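Local coordinates for protein peroxinectin A (Dictyostelium discoideum, PDB 6ERC) that is a secreted heme peroxidase that uses hydrogen peroxide to oxidise phenolic donors, and also iodide and thiocyanate, at residues N215-P218 against G219-S222. Sequence-based numbering, arbitrary orientation.
Sequences NENP and GLLS. With HEM (protoporphyrin IX containing Fe), chain F.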
# COMPACT_ATOMS: atom_id res chain seq x y z
N ASN A 215 4.99 -10.90 -2.73
CA ASN A 215 5.96 -11.10 -3.80
C ASN A 215 5.88 -10.03 -4.88
O ASN A 215 6.64 -10.12 -5.85
CB ASN A 215 5.76 -12.47 -4.44
CG ASN A 215 6.02 -13.61 -3.48
OD1 ASN A 215 7.13 -14.13 -3.40
ND2 ASN A 215 4.99 -14.01 -2.74
N GLU A 216 5.00 -9.03 -4.74
CA GLU A 216 4.79 -8.05 -5.80
C GLU A 216 6.12 -7.53 -6.34
O GLU A 216 6.33 -7.49 -7.56
CB GLU A 216 3.93 -6.89 -5.29
CG GLU A 216 3.25 -6.06 -6.39
CD GLU A 216 4.11 -4.91 -6.92
OE1 GLU A 216 5.29 -4.81 -6.53
OE2 GLU A 216 3.59 -4.11 -7.72
N ASN A 217 7.03 -7.14 -5.46
CA ASN A 217 8.36 -6.71 -5.90
C ASN A 217 9.38 -7.11 -4.84
O ASN A 217 9.02 -7.31 -3.67
CB ASN A 217 8.41 -5.20 -6.16
CG ASN A 217 8.26 -4.38 -4.91
OD1 ASN A 217 9.23 -4.11 -4.21
ND2 ASN A 217 7.03 -3.97 -4.61
N PRO A 218 10.66 -7.22 -5.22
CA PRO A 218 11.66 -7.67 -4.24
C PRO A 218 11.87 -6.70 -3.10
O PRO A 218 11.97 -7.13 -1.94
CB PRO A 218 12.93 -7.82 -5.09
CG PRO A 218 12.46 -7.81 -6.53
CD PRO A 218 11.24 -6.97 -6.54
N GLY A 219 11.96 -5.40 -3.38
CA GLY A 219 12.10 -4.43 -2.31
C GLY A 219 11.03 -4.59 -1.24
O GLY A 219 11.29 -4.32 -0.07
N LEU A 220 9.83 -5.02 -1.64
CA LEU A 220 8.80 -5.32 -0.66
C LEU A 220 9.13 -6.59 0.11
O LEU A 220 8.95 -6.64 1.34
CB LEU A 220 7.45 -5.46 -1.37
CG LEU A 220 6.21 -5.72 -0.51
CD1 LEU A 220 5.99 -4.60 0.49
CD2 LEU A 220 4.99 -5.91 -1.39
N LEU A 221 9.61 -7.62 -0.58
CA LEU A 221 10.01 -8.85 0.09
C LEU A 221 11.19 -8.61 1.03
O LEU A 221 11.28 -9.25 2.08
CB LEU A 221 10.37 -9.92 -0.94
CG LEU A 221 9.26 -10.90 -1.28
CD1 LEU A 221 9.55 -11.62 -2.58
CD2 LEU A 221 9.10 -11.90 -0.14
N SER A 222 12.09 -7.70 0.66
CA SER A 222 13.23 -7.40 1.53
C SER A 222 12.76 -6.87 2.87
O SER A 222 13.29 -7.26 3.92
CB SER A 222 14.16 -6.41 0.85
OG SER A 222 14.84 -7.02 -0.23
CHA HEM F . -3.06 -0.99 -5.01
CHB HEM F . 0.79 -2.42 -7.56
CHC HEM F . 3.56 0.72 -5.08
CHD HEM F . -0.35 2.31 -2.71
C1A HEM F . -2.27 -1.60 -5.95
C2A HEM F . -2.73 -2.48 -7.00
C3A HEM F . -1.67 -2.87 -7.71
C4A HEM F . -0.50 -2.26 -7.13
CMA HEM F . -1.67 -3.82 -8.93
CAA HEM F . -4.20 -2.85 -7.23
CBA HEM F . -4.62 -2.21 -8.55
CGA HEM F . -6.11 -2.03 -8.59
O1A HEM F . -6.65 -1.26 -7.75
O2A HEM F . -6.77 -2.65 -9.46
C1B HEM F . 1.87 -1.71 -7.09
C2B HEM F . 3.23 -1.87 -7.54
C3B HEM F . 4.00 -1.01 -6.86
C4B HEM F . 3.15 -0.27 -5.95
CMB HEM F . 3.62 -2.90 -8.62
CAB HEM F . 5.52 -0.77 -6.95
CBB HEM F . 6.31 -1.39 -7.84
C1C HEM F . 2.75 1.43 -4.23
C2C HEM F . 3.17 2.49 -3.32
C3C HEM F . 2.08 2.93 -2.66
C4C HEM F . 0.95 2.16 -3.14
CMC HEM F . 4.64 2.94 -3.23
CAC HEM F . 1.87 4.02 -1.58
CBC HEM F . 2.82 4.78 -1.04
C1D HEM F . -1.41 1.53 -3.10
C2D HEM F . -2.74 1.57 -2.54
C3D HEM F . -3.49 0.67 -3.18
C4D HEM F . -2.65 0.01 -4.16
CMD HEM F . -3.20 2.53 -1.42
CAD HEM F . -4.97 0.32 -2.95
CBD HEM F . -4.98 -0.59 -1.73
CGD HEM F . -6.07 -1.63 -1.83
O1D HEM F . -5.84 -2.69 -2.46
O2D HEM F . -7.18 -1.41 -1.27
NA HEM F . -0.90 -1.49 -6.06
NB HEM F . 1.85 -0.72 -6.12
NC HEM F . 1.39 1.26 -4.09
ND HEM F . -1.39 0.56 -4.08
FE HEM F . 0.22 -0.11 -5.05
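An N-cap at the start of helix 218-241, one residue beyond a covalent link to the heme, joins Asn-217 to Leu-220. Asn-217 OD1 accepts from Leu-220 N at 2.8 Å, the donor lying well above the plane of the side-chain carbonyl. With CG lodged between the backbone N and the carbonyl carbon (chi1 67°), the amide folds over the first turn, and ND2 reaches Leu-220 CB at 3.6 Å. Asparagine suits the N-cap because its short amide offers an acceptor to a first-turn N-H and still has a donor, ND2, for Glu-216 OE1 (2.7 Å, nearly straight at 164°). That bond holds in place an ester whose OE2 is bonded to the heme methyl CMB (1.5 Å), a link of the kind known in mammalian peroxidases such as lactoperoxidase. Replacing the amide with an alanine is likely to leave Leu-220 N without its side-chain cap and the ester carbonyl without this donor. Pro-218 fits the first turn, where its lack of an N-H costs no helical bond. The backbone pattern then begins, Asn-217 O receiving Leu-221 N at 3.2 Å and Pro-218 O receiving Ser-222 N at 2.7 Å. Leu-221 lays its apolar CD1 3.8 Å from Asn-215 CA, while Asn-215 OD1 bonds to Tyr-207 N. Leu-220, apolar among buried neighbours, touches Gln-77 and Phe-78 of helix 70-80 and His-81, the predicted proton acceptor, just beyond it. Pro-218 and the small Ser-222 pack on Leu-344, so the new helix starts buried between helices 70-80 and 342-350.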